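Local structure of putative Nitroreductase (Desulfovibrio desulfuricans subsp. desulfuricans str. G20, 3E39) at residues E24-E29 with A151-Q156; V54-D59 with A78-L83; V84-E89 with S144-I149. The protein binds flavin mononucleotide and is probably an FMN-dependent oxidoreductase of the nitroreductase family. All blocks are in the same frame, centred on the assembly; numbering follows the deposited sequence.

Interaction 1 of 3, residues E24-E29 with A151-Q156; sequences EAVSDE and AGHPAQ
E24 sets CG anti to its backbone N (chi1 -173°) and runs on extended, so its carboxylate reaches over the H153 ring. H153 turns CG anti to its own carbonyl carbon (chi1 -66°), which carries the imidazole to the 24-29 segment. The E24 carboxylate then stacks on one face of the ring. The two planes are only 7° apart, and E24 CD sits over the ring centre, 3.6 Å above the plane. E24 CG adds a CH-pi contact over the same face, 3.9 Å from the H153 ring centroid. At the ring edge, H153 NE2 donates a weak, bent hydrogen bond of 2.8 Å to A25 O. The same NE2 lies 3.2 Å from a water oxygen. That water accepts from S27 N, so it bridges the imidazole to the backbone just ahead of helix 28-39. S27 is the N-cap of this helix, its OG bonded to A30 N. Deeper in, V26 CG2 packs against G152 CA at 3.8 Å, where strand 143-152 ends. T22 and L117 also touch H153. The carboxylate over the face and the weak NE2 bond together help to orient the ring. The NE2 bond is consistent with a proton on NE2. The E24 carboxylate over the face would probably stabilise a positive imidazolium, so the pKa of H153 may be raised.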
loop_
_atom_site.group_PDB
_atom_site.type_symbol
_atom_site.label_atom_id
_atom_site.label_comp_id
_atom_site.label_asym_id
_atom_site.label_seq_id
_atom_site.Cartn_x
_atom_site.Cartn_y
_atom_site.Cartn_z
ATOM N N GLU A 24 -22.910 7.420 -14.183
ATOM C CA GLU A 24 -23.287 6.025 -13.997
ATOM C C GLU A 24 -23.130 5.590 -12.525
ATOM O O GLU A 24 -22.136 5.922 -11.879
ATOM C CB GLU A 24 -22.456 5.130 -14.931
ATOM C CG GLU A 24 -22.869 3.678 -14.952
ATOM C CD GLU A 24 -22.089 2.842 -15.962
ATOM O OE1 GLU A 24 -21.417 3.425 -16.862
ATOM O OE2 GLU A 24 -22.183 1.588 -15.867
ATOM N N ALA A 25 -24.120 4.841 -12.035
ATOM C CA ALA A 25 -24.140 4.361 -10.644
ATOM C C ALA A 25 -22.998 3.378 -10.408
ATOM O O ALA A 25 -22.577 2.695 -11.344
ATOM C CB ALA A 25 -25.462 3.658 -10.346
ATOM N N VAL A 26 -22.493 3.352 -9.173
ATOM C CA VAL A 26 -21.501 2.368 -8.750
ATOM C C VAL A 26 -22.273 1.421 -7.866
ATOM O O VAL A 26 -22.785 1.823 -6.798
ATOM C CB VAL A 26 -20.348 2.996 -7.966
ATOM C CG1 VAL A 26 -19.387 1.919 -7.479
ATOM C CG2 VAL A 26 -19.595 4.010 -8.822
ATOM N N SER A 27 -22.360 0.162 -8.271
ATOM C CA SER A 27 -23.136 -0.813 -7.526
ATOM C C SER A 27 -22.625 -1.133 -6.141
ATOM O O SER A 27 -21.435 -0.967 -5.830
ATOM C CB SER A 27 -23.220 -2.130 -8.299
ATOM O OG SER A 27 -21.965 -2.775 -8.384
ATOM N N ASP A 28 -23.559 -1.597 -5.316
ATOM C CA ASP A 28 -23.247 -2.062 -3.983
ATOM C C ASP A 28 -22.215 -3.171 -4.077
ATOM O O ASP A 28 -21.339 -3.242 -3.205
ATOM C CB ASP A 28 -24.478 -2.612 -3.242
ATOM C CG ASP A 28 -25.319 -1.532 -2.609
ATOM O OD1 ASP A 28 -24.915 -0.352 -2.611
ATOM O OD2 ASP A 28 -26.376 -1.898 -2.048
ATOM N N GLU A 29 -22.336 -4.037 -5.093
ATOM C CA GLU A 29 -21.396 -5.151 -5.254
ATOM C C GLU A 29 -19.989 -4.649 -5.545
ATOM O O GLU A 29 -19.016 -5.166 -4.949
ATOM C CB GLU A 29 -21.869 -6.145 -6.315
ATOM C CG GLU A 29 -20.966 -7.389 -6.484
ATOM C CD GLU A 29 -20.770 -8.217 -5.198
ATOM O OE1 GLU A 29 -21.457 -8.000 -4.173
ATOM O OE2 GLU A 29 -19.914 -9.121 -5.216
ATOM N N ALA A 151 -14.527 7.795 -5.976
ATOM C CA ALA A 151 -14.646 6.861 -7.086
ATOM C C ALA A 151 -15.905 7.036 -7.940
ATOM O O ALA A 151 -16.901 7.598 -7.511
ATOM C CB ALA A 151 -14.567 5.388 -6.564
ATOM N N GLY A 152 -15.839 6.489 -9.144
ATOM C CA GLY A 152 -16.968 6.493 -10.082
ATOM C C GLY A 152 -16.546 5.866 -11.397
ATOM O O GLY A 152 -15.398 5.428 -11.552
ATOM N N HIS A 153 -17.484 5.738 -12.315
ATOM C CA HIS A 153 -17.134 5.266 -13.642
ATOM C C HIS A 153 -16.356 6.428 -14.267
ATOM O O HIS A 153 -16.720 7.603 -14.130
ATOM C CB HIS A 153 -18.366 4.816 -14.431
ATOM C CG HIS A 153 -19.032 3.610 -13.854
ATOM N ND1 HIS A 153 -18.717 2.324 -14.242
ATOM C CD2 HIS A 153 -19.957 3.492 -12.872
ATOM C CE1 HIS A 153 -19.451 1.470 -13.554
ATOM N NE2 HIS A 153 -20.209 2.152 -12.710
ATOM N N PRO A 154 -15.240 6.117 -14.933
ATOM C CA PRO A 154 -14.325 7.158 -15.377
ATOM C C PRO A 154 -14.830 8.035 -16.537
ATOM O O PRO A 154 -15.414 7.489 -17.477
ATOM C CB PRO A 154 -13.076 6.352 -15.761
ATOM C CG PRO A 154 -13.571 4.995 -16.093
ATOM C CD PRO A 154 -14.807 4.760 -15.334
ATOM N N ALA A 155 -14.618 9.348 -16.423
ATOM C CA ALA A 155 -14.924 10.327 -17.490
ATOM C C ALA A 155 -13.640 10.984 -17.994
ATOM O O ALA A 155 -13.661 12.107 -18.524
ATOM C CB ALA A 155 -15.867 11.392 -17.005
ATOM N N GLN A 156 -12.516 10.311 -17.802
ATOM C CA GLN A 156 -11.228 10.794 -18.282
ATOM C C GLN A 156 -10.250 9.661 -18.039
ATOM O O GLN A 156 -10.510 8.757 -17.245
ATOM C CB GLN A 156 -10.721 12.039 -17.515
ATOM C CG GLN A 156 -10.192 11.676 -16.087
ATOM C CD GLN A 156 -9.685 12.839 -15.246
ATOM O OE1 GLN A 156 -9.237 12.625 -14.114
ATOM N NE2 GLN A 156 -9.752 14.068 -15.773
HETATM O O HOH W 1 -20.941 -0.315 -10.887
#

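Interaction 2 of 3, residues V54-D59 with A78-L83; sequences VIRADD and AKVIIL
Two neighbouring antiparallel strands of the central sheet meet here, strand 50-56, outermost of the sheet within this chain, and strand 80-87. I55 and I81 form the hydrogen-bonded pair. I55 N gives a nearly straight bond of 2.8 Å to I81 O, almost along the C=O axis. I81 N returns one of 2.9 Å to I55 O, approaching from above the carbonyl plane. V54 with I82 and R56 with V80 are the flanking non-hydrogen-bonded pairs. Past the strand end, A57 N still reaches K79 O at 3.1 Å. A type I turn from R56 to D59 begins here, closed by D59 N bonding to R56 O. On one face, V54 CG1 meets V80 CG2 at 3.7 Å. Both methyls stand anti to their own backbone N, while V80 CG1 takes the crowded position between N and the carbonyl carbon. R56 starts from the same face. Its extended chain carries NH1 to a water 3.1 Å away, and that water donates to K79 O. The guanidinium is held mainly by D28, through a salt bridge, and by V26 O. On the other face, I55 CG1 touches L83 CD1 at 4.3 Å. K79 and V80 together sit opposite A151, a classic beta bulge against strand 143-152. Helix 28-39 covers the face of V54, R56 and I82, and helix 61-66 covers the face of I55, I81 and L83.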
loop_
_atom_site.group_PDB
_atom_site.type_symbol
_atom_site.label_atom_id
_atom_site.label_comp_id
_atom_site.label_asym_id
_atom_site.label_seq_id
_atom_site.Cartn_x
_atom_site.Cartn_y
_atom_site.Cartn_z
ATOM N N VAL A 54 -18.487 4.345 4.245
ATOM C CA VAL A 54 -18.934 4.621 2.878
ATOM C C VAL A 54 -19.873 5.803 2.850
ATOM O O VAL A 54 -20.840 5.848 3.637
ATOM C CB VAL A 54 -19.646 3.364 2.274
ATOM C CG1 VAL A 54 -20.198 3.646 0.860
ATOM C CG2 VAL A 54 -18.695 2.133 2.274
ATOM N N ILE A 55 -19.606 6.745 1.920
ATOM C CA ILE A 55 -20.447 7.933 1.751
ATOM C C ILE A 55 -20.787 8.063 0.280
ATOM O O ILE A 55 -19.916 8.408 -0.532
ATOM C CB ILE A 55 -19.749 9.242 2.209
ATOM C CG1 ILE A 55 -19.323 9.160 3.686
ATOM C CG2 ILE A 55 -20.671 10.451 2.004
ATOM C CD1 ILE A 55 -20.438 9.097 4.672
ATOM N N ARG A 56 -22.032 7.765 -0.080
ATOM C CA ARG A 56 -22.476 7.925 -1.474
ATOM C C ARG A 56 -22.828 9.362 -1.830
ATOM O O ARG A 56 -23.050 10.182 -0.964
ATOM C CB ARG A 56 -23.653 7.008 -1.789
ATOM C CG ARG A 56 -23.244 5.555 -1.803
ATOM C CD ARG A 56 -24.368 4.670 -2.173
ATOM N NE ARG A 56 -23.968 3.293 -2.490
ATOM C CZ ARG A 56 -23.501 2.870 -3.671
ATOM N NH1 ARG A 56 -23.315 3.721 -4.684
ATOM N NH2 ARG A 56 -23.228 1.580 -3.845
ATOM N N ALA A 57 -22.885 9.637 -3.127
ATOM C CA ALA A 57 -23.131 10.984 -3.648
ATOM C C ALA A 57 -24.432 11.591 -3.140
ATOM O O ALA A 57 -24.538 12.811 -2.936
ATOM C CB ALA A 57 -23.150 10.938 -5.174
ATOM N N ASP A 58 -25.421 10.731 -2.948
ATOM C CA ASP A 58 -26.743 11.165 -2.518
ATOM C C ASP A 58 -26.811 11.323 -1.005
ATOM O O ASP A 58 -27.872 11.627 -0.472
ATOM C CB ASP A 58 -27.823 10.188 -3.038
ATOM C CG ASP A 58 -27.563 8.705 -2.650
ATOM O OD1 ASP A 58 -26.726 8.417 -1.772
ATOM O OD2 ASP A 58 -28.216 7.805 -3.233
ATOM N N ASP A 59 -25.682 11.152 -0.313
ATOM C CA ASP A 59 -25.622 11.255 1.152
ATOM C C ASP A 59 -25.328 12.700 1.543
ATOM O O ASP A 59 -24.376 13.272 1.039
ATOM C CB ASP A 59 -24.495 10.350 1.662
ATOM C CG ASP A 59 -24.510 10.156 3.172
ATOM O OD1 ASP A 59 -24.681 11.127 3.936
ATOM O OD2 ASP A 59 -24.289 9.014 3.599
ATOM N N ALA A 78 -17.796 12.653 -7.432
ATOM C CA ALA A 78 -17.682 11.218 -7.184
ATOM C C ALA A 78 -19.044 10.592 -6.937
ATOM O O ALA A 78 -19.975 11.278 -6.516
ATOM C CB ALA A 78 -16.779 10.973 -5.984
ATOM N N LYS A 79 -19.178 9.311 -7.245
ATOM C CA LYS A 79 -20.424 8.590 -6.962
ATOM C C LYS A 79 -20.362 7.900 -5.622
ATOM O O LYS A 79 -21.401 7.706 -4.965
ATOM C CB LYS A 79 -20.770 7.582 -8.069
ATOM C CG LYS A 79 -20.884 8.228 -9.447
ATOM C CD LYS A 79 -21.734 9.505 -9.451
ATOM C CE LYS A 79 -21.421 10.357 -10.649
ATOM N NZ LYS A 79 -22.035 11.712 -10.583
ATOM N N VAL A 80 -19.151 7.520 -5.214
ATOM C CA VAL A 80 -18.962 6.957 -3.883
ATOM C C VAL A 80 -17.606 7.424 -3.340
ATOM O O VAL A 80 -16.645 7.590 -4.088
ATOM C CB VAL A 80 -19.060 5.403 -3.883
ATOM C CG1 VAL A 80 -17.963 4.778 -4.734
ATOM C CG2 VAL A 80 -19.050 4.837 -2.423
ATOM N N ILE A 81 -17.572 7.675 -2.037
ATOM C CA ILE A 81 -16.365 8.028 -1.310
ATOM C C ILE A 81 -16.213 7.001 -0.167
ATOM O O ILE A 81 -17.190 6.703 0.548
ATOM C CB ILE A 81 -16.438 9.461 -0.756
ATOM C CG1 ILE A 81 -16.445 10.457 -1.936
ATOM C CG2 ILE A 81 -15.229 9.772 0.135
ATOM C CD1 ILE A 81 -16.775 11.872 -1.579
ATOM N N ILE A 82 -15.024 6.418 -0.034
ATOM C CA ILE A 82 -14.736 5.506 1.060
ATOM C C ILE A 82 -13.731 6.222 1.986
ATOM O O ILE A 82 -12.609 6.560 1.586
ATOM C CB ILE A 82 -14.181 4.120 0.587
ATOM C CG1 ILE A 82 -15.220 3.360 -0.254
ATOM C CG2 ILE A 82 -13.767 3.226 1.819
ATOM C CD1 ILE A 82 -14.655 2.110 -0.943
ATOM N N LEU A 83 -14.168 6.514 3.201
ATOM C CA LEU A 83 -13.286 7.078 4.201
ATOM C C LEU A 83 -12.541 5.950 4.916
ATOM O O LEU A 83 -13.150 4.944 5.316
ATOM C CB LEU A 83 -14.046 7.963 5.182
ATOM C CG LEU A 83 -14.895 9.073 4.575
ATOM C CD1 LEU A 83 -15.593 9.888 5.689
ATOM C CD2 LEU A 83 -14.065 9.968 3.700
HETATM O O HOH W 2 -23.819 6.723 -5.318
#

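Interaction 3 of 3, residues V84-E89 with S144-I149; sequences VFLDRE and SFEAAI
V84 opens the pairing with three backbone bonds. Its N donates to A147 O at 2.8 Å, nearly along the C=O axis. Its O takes E146 N at 2.8 Å, in the carbonyl plane, and a weaker bond from A147 N at 3.3 Å. One carbonyl thus serves two successive N-H groups. F85 comes next, opposite F145 in a non-hydrogen-bonded pair. F85 CE2 lies 3.7 Å from F145 CD1, and the rings meet obliquely with planes at 32°. The F145 ring, its CG anti to the backbone N (chi1 -179°), also brings its edge to V84 O. L86 pairs with S144 by two bonds, L86 N to S144 O and S144 N to L86 O. Both donors lie in the carbonyl planes. L86 CD1 packs on E146 CD at 3.6 Å. The E146 chain bends at chi2 (-68°), and S144 OG donates to E146 OE2 at 2.6 Å. H98 bonds OE1, so both oxygens of this buried carboxylate have partners. D87 OD1 accepts from E89 N in an Asx turn and pairs with R142, while OD2 forms a salt bridge with R51. R88 lays a guanidinium face over S144 CB, 3.6 Å above the plane and offset toward the rim; its NE bonds P140 O. E146 and A147 share the single partner V84, a classic beta bulge in the central sheet, with the side chain of A147 about 7 Å from a bound FMN.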
loop_
_atom_site.group_PDB
_atom_site.type_symbol
_atom_site.label_atom_id
_atom_site.label_comp_id
_atom_site.label_asym_id
_atom_site.label_seq_id
_atom_site.Cartn_x
_atom_site.Cartn_y
_atom_site.Cartn_z
ATOM N N VAL A 84 -11.224 6.108 5.029
ATOM C CA VAL A 84 -10.365 5.128 5.670
ATOM C C VAL A 84 -9.791 5.691 6.970
ATOM O O VAL A 84 -9.269 6.807 7.000
ATOM C CB VAL A 84 -9.214 4.760 4.725
ATOM C CG1 VAL A 84 -8.378 3.596 5.292
ATOM C CG2 VAL A 84 -9.784 4.438 3.329
ATOM N N PHE A 85 -9.847 4.883 8.030
ATOM C CA PHE A 85 -9.366 5.281 9.339
ATOM C C PHE A 85 -8.554 4.156 9.973
ATOM O O PHE A 85 -8.589 2.992 9.545
ATOM C CB PHE A 85 -10.526 5.531 10.329
ATOM C CG PHE A 85 -11.577 6.463 9.826
ATOM C CD1 PHE A 85 -12.590 5.987 9.006
ATOM C CD2 PHE A 85 -11.576 7.805 10.185
ATOM C CE1 PHE A 85 -13.552 6.831 8.519
ATOM C CE2 PHE A 85 -12.551 8.652 9.700
ATOM C CZ PHE A 85 -13.534 8.171 8.875
ATOM N N LEU A 86 -7.760 4.523 10.964
ATOM C CA LEU A 86 -7.181 3.540 11.856
ATOM C C LEU A 86 -7.928 3.672 13.180
ATOM O O LEU A 86 -8.211 4.782 13.662
ATOM C CB LEU A 86 -5.693 3.747 12.124
ATOM C CG LEU A 86 -4.749 3.539 10.951
ATOM C CD1 LEU A 86 -3.388 4.068 11.240
ATOM C CD2 LEU A 86 -4.702 2.056 10.608
ATOM N N ASP A 87 -8.266 2.526 13.742
ATOM C CA ASP A 87 -8.848 2.450 15.082
ATOM C C ASP A 87 -7.679 2.603 16.048
ATOM O O ASP A 87 -6.779 1.763 16.115
ATOM C CB ASP A 87 -9.551 1.117 15.258
ATOM C CG ASP A 87 -10.149 0.933 16.656
ATOM O OD1 ASP A 87 -9.678 1.537 17.627
ATOM O OD2 ASP A 87 -11.064 0.123 16.786
ATOM N N ARG A 88 -7.680 3.681 16.808
ATOM C CA ARG A 88 -6.581 3.951 17.745
ATOM C C ARG A 88 -6.370 2.861 18.786
ATOM O O ARG A 88 -5.243 2.679 19.244
ATOM C CB ARG A 88 -6.754 5.312 18.423
ATOM C CG ARG A 88 -6.671 6.466 17.427
ATOM C CD ARG A 88 -6.751 7.842 18.090
ATOM N NE ARG A 88 -6.785 8.923 17.109
ATOM C CZ ARG A 88 -5.716 9.465 16.524
ATOM N NH1 ARG A 88 -4.492 9.028 16.787
ATOM N NH2 ARG A 88 -5.879 10.418 15.631
ATOM N N GLU A 89 -7.430 2.137 19.147
ATOM C CA GLU A 89 -7.291 1.036 20.110
ATOM C C GLU A 89 -6.567 -0.175 19.537
ATOM O O GLU A 89 -5.893 -0.890 20.264
ATOM C CB GLU A 89 -8.663 0.617 20.660
ATOM C CG GLU A 89 -9.236 1.652 21.592
ATOM C CD GLU A 89 -8.284 1.923 22.754
ATOM O OE1 GLU A 89 -7.870 0.928 23.407
ATOM O OE2 GLU A 89 -7.927 3.106 22.987
ATOM N N SER A 144 -8.108 7.643 13.749
ATOM C CA SER A 144 -7.146 8.442 13.007
ATOM C C SER A 144 -7.622 8.405 11.550
ATOM O O SER A 144 -7.781 7.326 10.996
ATOM C CB SER A 144 -5.734 7.860 13.110
ATOM O OG SER A 144 -4.903 8.470 12.165
ATOM N N PHE A 145 -7.880 9.576 10.972
ATOM C CA PHE A 145 -8.382 9.702 9.631
ATOM C C PHE A 145 -7.195 9.584 8.694
ATOM O O PHE A 145 -6.309 10.436 8.719
ATOM C CB PHE A 145 -9.142 11.032 9.501
ATOM C CG PHE A 145 -9.744 11.298 8.145
ATOM C CD1 PHE A 145 -10.239 10.275 7.333
ATOM C CD2 PHE A 145 -9.898 12.618 7.707
ATOM C CE1 PHE A 145 -10.798 10.553 6.089
ATOM C CE2 PHE A 145 -10.487 12.894 6.474
ATOM C CZ PHE A 145 -10.945 11.861 5.667
ATOM N N GLU A 146 -7.188 8.524 7.875
ATOM C CA GLU A 146 -6.050 8.233 6.991
ATOM C C GLU A 146 -6.158 8.710 5.540
ATOM O O GLU A 146 -5.166 9.169 4.966
ATOM C CB GLU A 146 -5.797 6.730 6.984
ATOM C CG GLU A 146 -5.511 6.163 8.335
ATOM C CD GLU A 146 -4.179 6.637 8.870
ATOM O OE1 GLU A 146 -3.129 6.333 8.248
ATOM O OE2 GLU A 146 -4.199 7.322 9.902
ATOM N N ALA A 147 -7.340 8.580 4.941
ATOM C CA ALA A 147 -7.534 8.915 3.525
ATOM C C ALA A 147 -8.987 8.857 3.149
ATOM O O ALA A 147 -9.770 8.238 3.859
ATOM C CB ALA A 147 -6.787 7.862 2.659
ATOM N N ALA A 148 -9.343 9.488 2.028
ATOM C CA ALA A 148 -10.665 9.323 1.424
ATOM C C ALA A 148 -10.401 8.852 0.000
ATOM O O ALA A 148 -9.525 9.372 -0.638
ATOM C CB ALA A 148 -11.451 10.640 1.387
ATOM N N ILE A 149 -11.145 7.873 -0.490
ATOM C CA ILE A 149 -11.020 7.430 -1.866
ATOM C C ILE A 149 -12.311 7.844 -2.534
ATOM O O ILE A 149 -13.398 7.421 -2.096
ATOM C CB ILE A 149 -10.899 5.913 -2.034
ATOM C CG1 ILE A 149 -9.741 5.373 -1.224
ATOM C CG2 ILE A 149 -10.673 5.557 -3.521
ATOM C CD1 ILE A 149 -9.537 3.909 -1.406
#

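All three contacts reach one antiparallel sheet, ordered 50-56, 80-87, 143-152, 118-122. Interaction 2 joins the first two strands and interaction 3 the middle two. Interaction 1 lies where strand 143-152 runs out, beside the start of helix 28-39. Its centre is about 11 Å from that of interaction 2 and about 23 Å from that of interaction 3, across the chain's centre. Interactions 2 and 3 share strand 80-87, their centres about 16 Å apart. Along the chain, interaction 2 closes before interaction 3 opens, and interaction 1 spans both. Probable hydrogen bonds tie interactions 1 and 2 (A151 N to V80 O) and 2 and 3 (I82 N to I149 O). The sheet brings distant sequence together, with interaction 3 approaching a bound FMN.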